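Local coordinates for probable adhesion protein (Pseudomonas aeruginosa, PDB 6R5S) that binds a divalent metal ion, here iron(II), and is probably the periplasmic solute-binding component of a metal-uptake transporter, at residues 41-46 / 67-72; 60-65 / 110-115; 172-177 / 191-196; 222-227 / 246-251. All coordinates share one frame; numbering follows the deposited sequence.

Contact 1 (41-46 / 67-72). With FE2 (Fe (II) ion), chain C.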
loop_
_atom_site.group_PDB
_atom_site.type_symbol
_atom_site.label_atom_id
_atom_site.label_comp_id
_atom_site.label_asym_id
_atom_site.label_seq_id
_atom_site.Cartn_x
_atom_site.Cartn_y
_atom_site.Cartn_z
ATOM N N HIS A 41 -8.728 7.192 -3.690
ATOM C CA HIS A 41 -8.415 7.820 -4.987
ATOM C C HIS A 41 -9.594 8.695 -5.449
ATOM O O HIS A 41 -9.380 9.784 -5.975
ATOM C CB HIS A 41 -8.135 6.747 -6.050
ATOM C CG HIS A 41 -7.100 5.739 -5.648
ATOM N ND1 HIS A 41 -7.427 4.628 -4.891
ATOM C CD2 HIS A 41 -5.777 5.716 -5.906
ATOM C CE1 HIS A 41 -6.301 3.961 -4.731
ATOM N NE2 HIS A 41 -5.281 4.581 -5.314
ATOM N N ALA A 42 -10.836 8.216 -5.240
ATOM C CA ALA A 42 -12.081 8.886 -5.624
ATOM C C ALA A 42 -12.479 10.014 -4.678
ATOM O O ALA A 42 -12.903 11.070 -5.153
ATOM C CB ALA A 42 -13.213 7.873 -5.715
ATOM N N TYR A 43 -12.362 9.779 -3.347
ATOM C CA TYR A 43 -12.751 10.692 -2.270
ATOM C C TYR A 43 -12.453 12.163 -2.531
ATOM O O TYR A 43 -11.292 12.581 -2.678
ATOM C CB TYR A 43 -12.177 10.275 -0.896
ATOM C CG TYR A 43 -12.541 11.235 0.221
ATOM C CD1 TYR A 43 -13.747 11.115 0.905
ATOM C CD2 TYR A 43 -11.701 12.292 0.561
ATOM C CE1 TYR A 43 -14.108 12.022 1.903
ATOM C CE2 TYR A 43 -12.051 13.206 1.550
ATOM C CZ TYR A 43 -13.251 13.063 2.230
ATOM O OH TYR A 43 -13.586 13.972 3.212
ATOM N N GLU A 44 -13.554 12.941 -2.517
ATOM C CA GLU A 44 -13.606 14.390 -2.653
ATOM C C GLU A 44 -13.961 14.945 -1.262
ATOM O O GLU A 44 -15.048 14.622 -0.761
ATOM C CB GLU A 44 -14.644 14.799 -3.721
ATOM C CG GLU A 44 -14.309 16.098 -4.446
ATOM C CD GLU A 44 -12.947 16.177 -5.117
ATOM O OE1 GLU A 44 -12.664 15.346 -6.012
ATOM O OE2 GLU A 44 -12.158 17.076 -4.745
ATOM N N PRO A 45 -13.020 15.699 -0.608
ATOM C CA PRO A 45 -13.269 16.220 0.759
ATOM C C PRO A 45 -14.701 16.701 1.087
ATOM O O PRO A 45 -15.309 17.418 0.289
ATOM C CB PRO A 45 -12.241 17.350 0.890
ATOM C CG PRO A 45 -11.077 16.889 0.057
ATOM C CD PRO A 45 -11.667 16.087 -1.084
ATOM N N ARG A 46 -15.251 16.257 2.254
ATOM C CA ARG A 46 -16.604 16.631 2.720
ATOM C C ARG A 46 -16.614 17.472 4.008
ATOM O O ARG A 46 -15.689 17.384 4.814
ATOM C CB ARG A 46 -17.513 15.411 2.922
ATOM C CG ARG A 46 -17.889 14.647 1.652
ATOM C CD ARG A 46 -18.721 13.403 1.960
ATOM N NE ARG A 46 -18.480 12.906 3.322
ATOM C CZ ARG A 46 -18.967 11.775 3.820
ATOM N NH1 ARG A 46 -19.726 10.983 3.074
ATOM N NH2 ARG A 46 -18.700 11.429 5.071
ATOM N N ASP A 67 -2.303 11.058 -0.041
ATOM C CA ASP A 67 -3.280 11.702 0.839
ATOM C C ASP A 67 -3.259 13.228 0.690
ATOM O O ASP A 67 -3.286 13.954 1.689
ATOM C CB ASP A 67 -3.166 11.242 2.306
ATOM C CG ASP A 67 -1.791 11.315 2.926
ATOM O OD1 ASP A 67 -0.881 11.930 2.306
ATOM O OD2 ASP A 67 -1.617 10.764 4.029
ATOM N N ASP A 68 -3.243 13.711 -0.580
ATOM C CA ASP A 68 -3.240 15.143 -0.867
ATOM C C ASP A 68 -4.532 15.761 -0.346
ATOM O O ASP A 68 -4.490 16.870 0.185
ATOM C CB ASP A 68 -3.009 15.426 -2.364
ATOM C CG ASP A 68 -1.679 14.919 -2.936
ATOM O OD1 ASP A 68 -0.651 14.958 -2.205
ATOM O OD2 ASP A 68 -1.659 14.503 -4.117
ATOM N N PHE A 69 -5.659 14.988 -0.403
ATOM C CA PHE A 69 -6.995 15.367 0.090
ATOM C C PHE A 69 -6.958 15.787 1.562
ATOM O O PHE A 69 -7.694 16.694 1.954
ATOM C CB PHE A 69 -8.022 14.227 -0.119
ATOM C CG PHE A 69 -7.680 12.898 0.511
ATOM C CD1 PHE A 69 -8.067 12.607 1.814
ATOM C CD2 PHE A 69 -7.017 11.915 -0.214
ATOM C CE1 PHE A 69 -7.741 11.379 2.401
ATOM C CE2 PHE A 69 -6.717 10.675 0.364
ATOM C CZ PHE A 69 -7.079 10.419 1.671
ATOM N N ALA A 70 -6.085 15.124 2.357
ATOM C CA ALA A 70 -5.889 15.353 3.781
ATOM C C ALA A 70 -5.152 16.638 4.020
ATOM O O ALA A 70 -5.523 17.383 4.922
ATOM C CB ALA A 70 -5.143 14.199 4.398
ATOM N N GLU A 71 -4.128 16.921 3.207
ATOM C CA GLU A 71 -3.351 18.160 3.272
ATOM C C GLU A 71 -4.310 19.334 2.995
ATOM O O GLU A 71 -4.259 20.336 3.711
ATOM C CB GLU A 71 -2.147 18.116 2.293
ATOM C CG GLU A 71 -1.041 17.159 2.754
ATOM C CD GLU A 71 -0.280 16.327 1.728
ATOM O OE1 GLU A 71 0.319 16.921 0.802
ATOM O OE2 GLU A 71 -0.242 15.082 1.877
ATOM N N ARG A 72 -5.267 19.149 2.043
ATOM C CA ARG A 72 -6.295 20.141 1.691
ATOM C C ARG A 72 -7.338 20.290 2.809
ATOM O O ARG A 72 -7.692 21.427 3.148
ATOM C CB ARG A 72 -7.001 19.796 0.360
ATOM C CG ARG A 72 -6.087 19.669 -0.866
ATOM C CD ARG A 72 -6.839 19.720 -2.198
ATOM N NE ARG A 72 -7.847 18.666 -2.334
ATOM C CZ ARG A 72 -7.618 17.466 -2.858
ATOM N NH1 ARG A 72 -8.595 16.571 -2.934
ATOM N NH2 ARG A 72 -6.408 17.148 -3.309
HETATM FE FE FE2 C . -3.045 4.076 -5.160
#
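Pro45 lies over the first turn of helix 68-75, its CA 6.4 Å from that of Phe69, where the irregular segment 41-46 runs past the beginning of that helix. Tyr43 and Phe69 carry the apolar part of the contact as an offset edge-to-face pair, the edge of the tyrosine turned to the phenylalanine face, with ring centroids 5.5 Å apart and planes at 66°. Tyr43 CD2 comes nearest, 3.9 Å from Phe69 CD1. The tyrosine reaches across because its CG stands anti to the backbone N (chi1 178°), while its hydroxyl, at the far end of the ring, accepts the N-H of Arg46 and also bonds to Asp49 of helix 47-52. Within the N-terminal lobe of this solute-binding protein, the contact therefore joins the loop after strand 28-32 to the helix that follows strand 58-61. The same loop carries His41, whose NE2 binds the iron at 2.3 Å, together with His66, His111, His177, His199 and His250. Beyond the rings, Pro45 CG rests 4.1 Å from Phe69 CB. Arg72 folds back along its own helix, bent at chi3, and its guanidinium meets Pro45 CD edge-on through NH1 at 3.6 Å. Glu44 OE2 stands 4.0 Å from Arg72 NH1 but well out of the guanidinium plane, so the two are related by charge alone.

Contact 2 (60-65 / 110-115). With FE2 (Fe (II) ion), chain C.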
loop_
_atom_site.group_PDB
_atom_site.type_symbol
_atom_site.label_atom_id
_atom_site.label_comp_id
_atom_site.label_asym_id
_atom_site.label_seq_id
_atom_site.Cartn_x
_atom_site.Cartn_y
_atom_site.Cartn_z
ATOM N N VAL A 60 -1.449 11.621 11.156
ATOM C CA VAL A 60 -0.375 10.828 10.567
ATOM C C VAL A 60 -0.605 10.794 9.048
ATOM O O VAL A 60 -1.637 10.291 8.580
ATOM C CB VAL A 60 -0.276 9.411 11.175
ATOM C CG1 VAL A 60 0.805 8.604 10.471
ATOM C CG2 VAL A 60 -0.000 9.463 12.667
ATOM N N LEU A 61 0.342 11.363 8.290
ATOM C CA LEU A 61 0.272 11.419 6.827
ATOM C C LEU A 61 1.314 10.545 6.123
ATOM O O LEU A 61 2.391 10.285 6.646
ATOM C CB LEU A 61 0.439 12.865 6.295
ATOM C CG LEU A 61 -0.529 13.975 6.698
ATOM C CD1 LEU A 61 -0.079 15.288 6.078
ATOM C CD2 LEU A 61 -1.957 13.687 6.248
ATOM N N ASN A 62 0.973 10.141 4.901
ATOM C CA ASN A 62 1.804 9.430 3.927
ATOM C C ASN A 62 2.715 10.542 3.339
ATOM O O ASN A 62 3.945 10.399 3.278
ATOM C CB ASN A 62 0.860 8.805 2.861
ATOM C CG ASN A 62 1.477 8.499 1.533
ATOM O OD1 ASN A 62 1.478 9.336 0.629
ATOM N ND2 ASN A 62 2.000 7.292 1.382
ATOM N N GLY A 63 2.060 11.660 2.990
ATOM C CA GLY A 63 2.617 12.906 2.484
ATOM C C GLY A 63 3.461 12.858 1.232
ATOM O O GLY A 63 4.073 13.875 0.899
ATOM N N VAL A 64 3.522 11.681 0.537
ATOM C CA VAL A 64 4.317 11.480 -0.688
ATOM C C VAL A 64 3.411 11.264 -1.936
ATOM O O VAL A 64 3.900 10.865 -3.007
ATOM C CB VAL A 64 5.443 10.411 -0.548
ATOM C CG1 VAL A 64 6.459 10.839 0.503
ATOM C CG2 VAL A 64 4.895 9.026 -0.217
ATOM N N GLY A 65 2.131 11.642 -1.802
ATOM C CA GLY A 65 1.175 11.623 -2.900
ATOM C C GLY A 65 -0.036 10.729 -2.781
ATOM O O GLY A 65 -0.795 10.608 -3.748
ATOM N N PRO A 110 3.720 6.773 -4.396
ATOM C CA PRO A 110 3.365 6.953 -2.982
ATOM C C PRO A 110 3.012 5.685 -2.213
ATOM O O PRO A 110 2.694 5.778 -1.034
ATOM C CB PRO A 110 2.157 7.892 -3.065
ATOM C CG PRO A 110 1.487 7.530 -4.350
ATOM C CD PRO A 110 2.561 7.059 -5.280
ATOM N N HIS A 111 3.076 4.506 -2.862
ATOM C CA HIS A 111 2.678 3.224 -2.276
ATOM C C HIS A 111 3.767 2.515 -1.482
ATOM O O HIS A 111 3.958 1.297 -1.633
ATOM C CB HIS A 111 2.108 2.297 -3.358
ATOM C CG HIS A 111 1.001 2.896 -4.166
ATOM N ND1 HIS A 111 1.260 3.600 -5.320
ATOM C CD2 HIS A 111 -0.332 2.840 -3.982
ATOM C CE1 HIS A 111 0.087 3.942 -5.811
ATOM N NE2 HIS A 111 -0.904 3.505 -5.039
ATOM N N THR A 112 4.423 3.267 -0.574
ATOM C CA THR A 112 5.478 2.771 0.343
ATOM C C THR A 112 4.899 1.743 1.304
ATOM O O THR A 112 5.518 0.725 1.523
ATOM C CB THR A 112 6.102 3.930 1.125
ATOM O OG1 THR A 112 5.041 4.713 1.678
ATOM C CG2 THR A 112 7.009 4.804 0.272
ATOM N N PHE A 113 3.666 1.967 1.787
ATOM C CA PHE A 113 2.920 1.052 2.653
ATOM C C PHE A 113 2.706 -0.372 2.078
ATOM O O PHE A 113 2.399 -1.277 2.856
ATOM C CB PHE A 113 1.573 1.648 3.083
ATOM C CG PHE A 113 0.728 2.198 1.963
ATOM C CD1 PHE A 113 -0.161 1.383 1.280
ATOM C CD2 PHE A 113 0.765 3.552 1.643
ATOM C CE1 PHE A 113 -0.945 1.894 0.251
ATOM C CE2 PHE A 113 -0.025 4.063 0.619
ATOM C CZ PHE A 113 -0.879 3.232 -0.066
ATOM N N LEU A 114 2.878 -0.595 0.754
ATOM C CA LEU A 114 2.741 -1.964 0.239
ATOM C C LEU A 114 4.127 -2.632 0.112
ATOM O O LEU A 114 4.390 -3.342 -0.851
ATOM C CB LEU A 114 1.879 -2.074 -1.034
ATOM C CG LEU A 114 0.493 -1.420 -0.971
ATOM C CD1 LEU A 114 -0.106 -1.261 -2.333
ATOM C CD2 LEU A 114 -0.467 -2.146 -0.023
ATOM N N SER A 115 4.983 -2.437 1.157
ATOM C CA SER A 115 6.327 -2.995 1.351
ATOM C C SER A 115 6.567 -3.181 2.839
ATOM O O SER A 115 6.265 -2.284 3.616
ATOM C CB SER A 115 7.391 -2.053 0.803
ATOM O OG SER A 115 8.707 -2.422 1.192
HETATM FE FE FE2 C . -3.045 4.076 -5.160
#
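Asn62, just past the end of strand 58-61, reaches across to Pro110 from an Asx turn, in which its OD1 accepts the backbone N-H of Val64 at 3.1 Å. The turn's donor sits well above the plane of the side-chain carbonyl. With CG anti to the backbone N (chi1 157°), the amide is carried toward segment 110-115, and ND2 donates to Pro110 O at 2.9 Å. That bond lies in the carbonyl plane of the proline and close to the amide plane of the asparagine. Tyr16 OH is a second partner of ND2, and OD1 also accepts from His66 N, so both ends of this buried amide are held and its rotation is fixed.

Phe113 presents its ring edge to the same amide, CE2 lying 3.9 Å from Asn62 ND2, with the two planes 69° apart. The Pro110 ring packs on Val64 and Gly65: its CB is 3.4 Å from Val64 O and 3.6 Å from Gly65 C, while Val64 CG2 approaches Pro110 CA at 3.8 Å. The side chain of His111, the centre of an inverse gamma turn, sets out away from segment 60-65, and its NE2 binds the iron at 2.2 Å.

Contact 3 (172-177 / 191-196). With FE2 (Fe (II) ion), chain C.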
loop_
_atom_site.group_PDB
_atom_site.type_symbol
_atom_site.label_atom_id
_atom_site.label_comp_id
_atom_site.label_asym_id
_atom_site.label_seq_id
_atom_site.Cartn_x
_atom_site.Cartn_y
_atom_site.Cartn_z
ATOM N N ARG A 172 8.730 -11.592 -16.565
ATOM C CA ARG A 172 8.174 -10.260 -16.659
ATOM C C ARG A 172 6.811 -10.256 -16.018
ATOM O O ARG A 172 6.046 -11.213 -16.120
ATOM C CB ARG A 172 8.106 -9.812 -18.113
ATOM C CG ARG A 172 9.472 -9.692 -18.772
ATOM C CD ARG A 172 9.404 -8.577 -19.754
ATOM N NE ARG A 172 10.619 -8.440 -20.545
ATOM C CZ ARG A 172 11.429 -7.389 -20.471
ATOM N NH1 ARG A 172 11.178 -6.406 -19.611
ATOM N NH2 ARG A 172 12.496 -7.313 -21.246
ATOM N N VAL A 173 6.526 -9.150 -15.363
ATOM C CA VAL A 173 5.339 -8.858 -14.559
ATOM C C VAL A 173 4.764 -7.482 -14.970
ATOM O O VAL A 173 5.513 -6.590 -15.349
ATOM C CB VAL A 173 5.799 -8.945 -13.067
ATOM C CG1 VAL A 173 5.155 -7.907 -12.169
ATOM C CG2 VAL A 173 5.592 -10.341 -12.522
ATOM N N ALA A 174 3.437 -7.345 -14.955
ATOM C CA ALA A 174 2.740 -6.088 -15.254
ATOM C C ALA A 174 1.650 -5.923 -14.225
ATOM O O ALA A 174 1.199 -6.919 -13.654
ATOM C CB ALA A 174 2.134 -6.118 -16.641
ATOM N N THR A 175 1.251 -4.675 -13.942
ATOM C CA THR A 175 0.195 -4.379 -12.971
ATOM C C THR A 175 -0.727 -3.329 -13.567
ATOM O O THR A 175 -0.280 -2.522 -14.387
ATOM C CB THR A 175 0.771 -4.002 -11.571
ATOM O OG1 THR A 175 1.493 -2.783 -11.627
ATOM C CG2 THR A 175 1.699 -5.054 -10.992
ATOM N N ILE A 176 -2.017 -3.356 -13.190
ATOM C CA ILE A 176 -3.014 -2.376 -13.621
ATOM C C ILE A 176 -2.701 -1.055 -12.885
ATOM O O ILE A 176 -2.352 -0.066 -13.514
ATOM C CB ILE A 176 -4.437 -2.914 -13.308
ATOM C CG1 ILE A 176 -4.722 -4.260 -14.032
ATOM C CG2 ILE A 176 -5.534 -1.881 -13.549
ATOM C CD1 ILE A 176 -4.562 -4.300 -15.537
ATOM N N HIS A 177 -2.753 -1.086 -11.549
ATOM C CA HIS A 177 -2.449 0.034 -10.652
ATOM C C HIS A 177 -0.925 0.083 -10.381
ATOM O O HIS A 177 -0.304 -0.959 -10.195
ATOM C CB HIS A 177 -3.234 -0.177 -9.329
ATOM C CG HIS A 177 -3.458 1.070 -8.539
ATOM N ND1 HIS A 177 -4.435 1.970 -8.882
ATOM C CD2 HIS A 177 -2.839 1.509 -7.419
ATOM C CE1 HIS A 177 -4.356 2.945 -7.990
ATOM N NE2 HIS A 177 -3.422 2.704 -7.084
ATOM N N VAL A 191 8.522 -3.991 -12.213
ATOM C CA VAL A 191 7.257 -4.001 -12.946
ATOM C C VAL A 191 7.612 -3.561 -14.359
ATOM O O VAL A 191 8.208 -2.495 -14.523
ATOM C CB VAL A 191 6.226 -3.091 -12.243
ATOM C CG1 VAL A 191 4.906 -3.077 -12.989
ATOM C CG2 VAL A 191 6.015 -3.552 -10.807
ATOM N N THR A 192 7.356 -4.424 -15.378
ATOM C CA THR A 192 7.696 -4.130 -16.783
ATOM C C THR A 192 6.769 -3.051 -17.282
ATOM O O THR A 192 7.223 -2.120 -17.931
ATOM C CB THR A 192 7.664 -5.392 -17.650
ATOM O OG1 THR A 192 8.506 -6.385 -17.070
ATOM C CG2 THR A 192 8.133 -5.143 -19.054
ATOM N N ALA A 193 5.488 -3.130 -16.918
ATOM C CA ALA A 193 4.508 -2.159 -17.339
ATOM C C ALA A 193 3.393 -1.957 -16.320
ATOM O O ALA A 193 2.957 -2.907 -15.675
ATOM C CB ALA A 193 3.910 -2.614 -18.651
ATOM N N VAL A 194 2.904 -0.722 -16.222
ATOM C CA VAL A 194 1.745 -0.323 -15.432
ATOM C C VAL A 194 0.699 0.076 -16.457
ATOM O O VAL A 194 0.989 0.865 -17.354
ATOM C CB VAL A 194 2.049 0.781 -14.386
ATOM C CG1 VAL A 194 0.771 1.436 -13.872
ATOM C CG2 VAL A 194 2.840 0.197 -13.229
ATOM N N VAL A 195 -0.489 -0.516 -16.376
ATOM C CA VAL A 195 -1.580 -0.278 -17.338
ATOM C C VAL A 195 -2.237 1.134 -17.177
ATOM O O VAL A 195 -2.544 1.785 -18.177
ATOM C CB VAL A 195 -2.596 -1.438 -17.297
ATOM C CG1 VAL A 195 -3.760 -1.185 -18.250
ATOM C CG2 VAL A 195 -1.901 -2.781 -17.607
ATOM N N GLU A 196 -2.363 1.631 -15.957
ATOM C CA GLU A 196 -2.886 2.976 -15.713
ATOM C C GLU A 196 -1.829 4.038 -16.103
ATOM O O GLU A 196 -0.720 4.013 -15.560
ATOM C CB GLU A 196 -3.372 3.126 -14.254
ATOM C CG GLU A 196 -4.647 2.329 -13.963
ATOM C CD GLU A 196 -5.374 2.520 -12.637
ATOM O OE1 GLU A 196 -4.822 3.166 -11.715
ATOM O OE2 GLU A 196 -6.517 2.016 -12.527
HETATM FE FE FE2 C . -3.045 4.076 -5.160
#
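Thr175 and Val194 are paired in parallel, their CA atoms 5.0 Å apart, and four backbone hydrogen bonds run between the two segments. Thr192 N donates to Val173 O, Thr175 N to Ala193 O, and Val195 N to Thr175 O at 2.8 Å. Past the paired residues, Glu196 N still reaches Ile176 O at 3.0 Å, so the two segments stay bonded as far as the residue before the metal ligand His177. A CA-H...O contact from Val194 CA to Thr175 O, 3.2 Å, accompanies these bonds.

The segments belong to a beta-alpha-beta unit in which helix 181-185 links strand 173-175 to strand 193-194, an outermost strand of the C-terminal lobe's parallel sheet. Apolar contacts flank the pairing. Ile176 and Val195 lie side by side and point the same way, with CD1 of the isoleucine 3.7 Å from CG2 of the valine; helix 205-217 covers Val195 further through Leu208 and Thr211. In the sheet, Thr175 turns its OG1 toward Val191 CG1 and Val194 CG2, and the same oxygen donates to His177 O, tying the end of the strand to the metal ligand.

One polar side-chain contact crosses at that end. His177, with CG anti to the backbone N (chi1 -158°), sends NE2 to the iron at 2.4 Å, while ND1 on the other side of the ring makes a weak, bent hydrogen bond to Glu196 OE1 (3.1 Å, 123°). Ring and carboxylate planes are 70° apart. This second-shell carboxylate may polarise the imidazole and steady its orientation.

Contact 4 (222-227 / 246-251). With FE2 (Fe (II) ion), chain C.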
loop_
_atom_site.group_PDB
_atom_site.type_symbol
_atom_site.label_atom_id
_atom_site.label_comp_id
_atom_site.label_asym_id
_atom_site.label_seq_id
_atom_site.Cartn_x
_atom_site.Cartn_y
_atom_site.Cartn_z
ATOM N N VAL A 222 2.970 -12.402 -16.303
ATOM C CA VAL A 222 1.810 -12.289 -15.419
ATOM C C VAL A 222 1.317 -10.855 -15.319
ATOM O O VAL A 222 2.048 -9.926 -15.671
ATOM C CB VAL A 222 1.985 -12.960 -14.019
ATOM C CG1 VAL A 222 2.972 -14.119 -14.050
ATOM C CG2 VAL A 222 2.369 -11.978 -12.949
ATOM N N ILE A 223 0.040 -10.687 -14.899
ATOM C CA ILE A 223 -0.581 -9.381 -14.665
ATOM C C ILE A 223 -1.265 -9.383 -13.307
ATOM O O ILE A 223 -2.059 -10.287 -13.001
ATOM C CB ILE A 223 -1.475 -8.830 -15.813
ATOM C CG1 ILE A 223 -1.781 -7.333 -15.629
ATOM C CG2 ILE A 223 -2.753 -9.648 -16.036
ATOM C CD1 ILE A 223 -1.828 -6.593 -16.912
ATOM N N PHE A 224 -0.902 -8.385 -12.474
ATOM C CA PHE A 224 -1.476 -8.199 -11.145
ATOM C C PHE A 224 -2.577 -7.130 -11.126
ATOM O O PHE A 224 -2.288 -5.929 -11.085
ATOM C CB PHE A 224 -0.409 -7.942 -10.084
ATOM C CG PHE A 224 0.545 -9.085 -9.845
ATOM C CD1 PHE A 224 0.166 -10.181 -9.071
ATOM C CD2 PHE A 224 1.844 -9.044 -10.348
ATOM C CE1 PHE A 224 1.058 -11.228 -8.836
ATOM C CE2 PHE A 224 2.747 -10.080 -10.082
ATOM C CZ PHE A 224 2.348 -11.164 -9.325
ATOM N N SER A 225 -3.840 -7.594 -11.174
ATOM C CA SER A 225 -5.028 -6.747 -11.134
ATOM C C SER A 225 -5.447 -6.384 -9.673
ATOM O O SER A 225 -4.810 -6.823 -8.707
ATOM C CB SER A 225 -6.182 -7.384 -11.917
ATOM O OG SER A 225 -6.714 -8.528 -11.270
ATOM N N GLU A 226 -6.519 -5.568 -9.534
ATOM C CA GLU A 226 -7.046 -5.083 -8.261
ATOM C C GLU A 226 -8.195 -5.905 -7.658
ATOM O O GLU A 226 -9.230 -6.102 -8.291
ATOM C CB GLU A 226 -7.469 -3.613 -8.396
ATOM C CG GLU A 226 -6.348 -2.617 -8.160
ATOM C CD GLU A 226 -5.614 -2.646 -6.832
ATOM O OE1 GLU A 226 -6.230 -2.929 -5.774
ATOM O OE2 GLU A 226 -4.399 -2.364 -6.865
ATOM N N ILE A 227 -8.022 -6.319 -6.401
ATOM C CA ILE A 227 -9.009 -7.048 -5.607
ATOM C C ILE A 227 -10.071 -6.051 -5.127
ATOM O O ILE A 227 -11.266 -6.309 -5.296
ATOM C CB ILE A 227 -8.322 -7.743 -4.384
ATOM C CG1 ILE A 227 -7.565 -8.994 -4.803
ATOM C CG2 ILE A 227 -9.341 -8.091 -3.287
ATOM C CD1 ILE A 227 -6.711 -9.643 -3.756
ATOM N N TYR A 246 -3.620 -12.546 -11.825
ATOM C CA TYR A 246 -3.489 -12.662 -10.357
ATOM C C TYR A 246 -3.900 -11.321 -9.750
ATOM O O TYR A 246 -3.651 -10.274 -10.344
ATOM C CB TYR A 246 -2.062 -12.977 -9.926
ATOM C CG TYR A 246 -1.497 -14.237 -10.525
ATOM C CD1 TYR A 246 -1.670 -15.469 -9.899
ATOM C CD2 TYR A 246 -0.746 -14.198 -11.695
ATOM C CE1 TYR A 246 -1.131 -16.633 -10.438
ATOM C CE2 TYR A 246 -0.220 -15.359 -12.252
ATOM C CZ TYR A 246 -0.409 -16.571 -11.615
ATOM O OH TYR A 246 0.143 -17.699 -12.150
ATOM N N SER A 247 -4.532 -11.349 -8.577
ATOM C CA SER A 247 -5.052 -10.144 -7.944
ATOM C C SER A 247 -4.329 -9.766 -6.687
ATOM O O SER A 247 -3.954 -10.630 -5.895
ATOM C CB SER A 247 -6.544 -10.298 -7.664
ATOM O OG SER A 247 -7.309 -10.410 -8.854
ATOM N N LEU A 248 -4.153 -8.472 -6.477
ATOM C CA LEU A 248 -3.478 -7.994 -5.283
ATOM C C LEU A 248 -4.318 -6.954 -4.581
ATOM O O LEU A 248 -5.259 -6.414 -5.167
ATOM C CB LEU A 248 -2.064 -7.478 -5.610
ATOM C CG LEU A 248 -1.000 -8.537 -5.967
ATOM C CD1 LEU A 248 0.278 -7.906 -6.357
ATOM C CD2 LEU A 248 -0.733 -9.434 -4.816
ATOM N N SER A 249 -4.037 -6.729 -3.290
ATOM C CA SER A 249 -4.803 -5.784 -2.501
ATOM C C SER A 249 -4.011 -4.534 -2.193
ATOM O O SER A 249 -2.897 -4.606 -1.663
ATOM C CB SER A 249 -5.290 -6.428 -1.212
ATOM O OG SER A 249 -5.894 -5.447 -0.390
ATOM N N HIS A 250 -4.622 -3.379 -2.487
ATOM C CA HIS A 250 -4.083 -2.053 -2.202
ATOM C C HIS A 250 -4.249 -1.774 -0.681
ATOM O O HIS A 250 -3.616 -0.855 -0.169
ATOM C CB HIS A 250 -4.875 -1.035 -3.044
ATOM C CG HIS A 250 -4.270 0.330 -3.178
ATOM N ND1 HIS A 250 -4.037 1.136 -2.078
ATOM C CD2 HIS A 250 -3.986 1.034 -4.293
ATOM C CE1 HIS A 250 -3.593 2.284 -2.553
ATOM N NE2 HIS A 250 -3.550 2.275 -3.880
ATOM N N ILE A 251 -5.079 -2.584 0.043
ATOM C CA ILE A 251 -5.408 -2.461 1.488
ATOM C C ILE A 251 -6.135 -1.122 1.657
ATOM O O ILE A 251 -5.582 -0.185 2.221
ATOM C CB ILE A 251 -4.172 -2.685 2.457
ATOM C CG1 ILE A 251 -3.294 -3.897 2.003
ATOM C CG2 ILE A 251 -4.626 -2.828 3.921
ATOM C CD1 ILE A 251 -2.020 -4.137 2.709
HETATM FE FE FE2 C . -3.045 4.076 -5.160
#
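Phe224 and Leu248 meet on one face of a parallel strand pair in which Phe224 faces Tyr246, Ser225 faces Ser247 and Glu226 faces Leu248. Backbone bonds alternate between the strands: Tyr246 N donates to Ile223 O, Ser225 N to Tyr246 O (2.8 Å), Leu248 N to Ser225 O and Ile227 N to Leu248 O.

The Phe224 side chain can be followed outward. Its CB is 3.8 Å from Leu248 CD1, the same methyl that CG then meets; with CG beside the backbone N (chi1 -64°), the ring swings over the second strand. CD1 comes closest, 3.5 Å from Leu248 CD1, and also touches Tyr246 CB. CE1, farther out, still lies 3.7 Å from Tyr246 CB. The two aromatic rings are inclined at 41° with centroids 6.0 Å apart. Tyr246 in turn puts its ring edge against Val222 CB, and its hydroxyl bonds to Glu278.

On the other face Ser247 OG donates to Ser225 OG at 3.1 Å. Near the strand ends, Glu226 bends at chi2 and brings OE1 to 3.6 Å from His250 CB, while its OE2 bonds to Tyr180. His250 follows Ser249, whose OG accepts from Ile251 N in an ST turn, and its NE2 binds the iron at 2.3 Å.

The pair spans a beta-alpha-beta unit through helix 234-241. Strand 222-226 has strand 173-175 as its other neighbour, strand 244-248 ends the sheet, and helix 260-279 packs on Tyr246, Leu248 and Ile251.

How the contacts relate
From the N terminus, contact 1 closes a loop that contains helix 47-52 and strand 58-61, joining residues 41-46 to helix 68-75. Contact 2 opens inside that loop and closes after it, at 110-115, so the two cross; Asp67 OD2 bonding to Asn62 N joins them directly. Both belong to the N-terminal lobe, around the sheet that holds strand 58-61. The chain then runs through helices 116-133 and 138-160 to the second sheet, where contacts 3 and 4 follow in series, each closing a short beta-alpha-beta loop. Strands 173-175 and 222-226 are neighbours, which fuses these two contacts. One histidine from each contact meets the shared iron between the lobes; Leu114 against Ile251 adds packing between contacts 2 and 4.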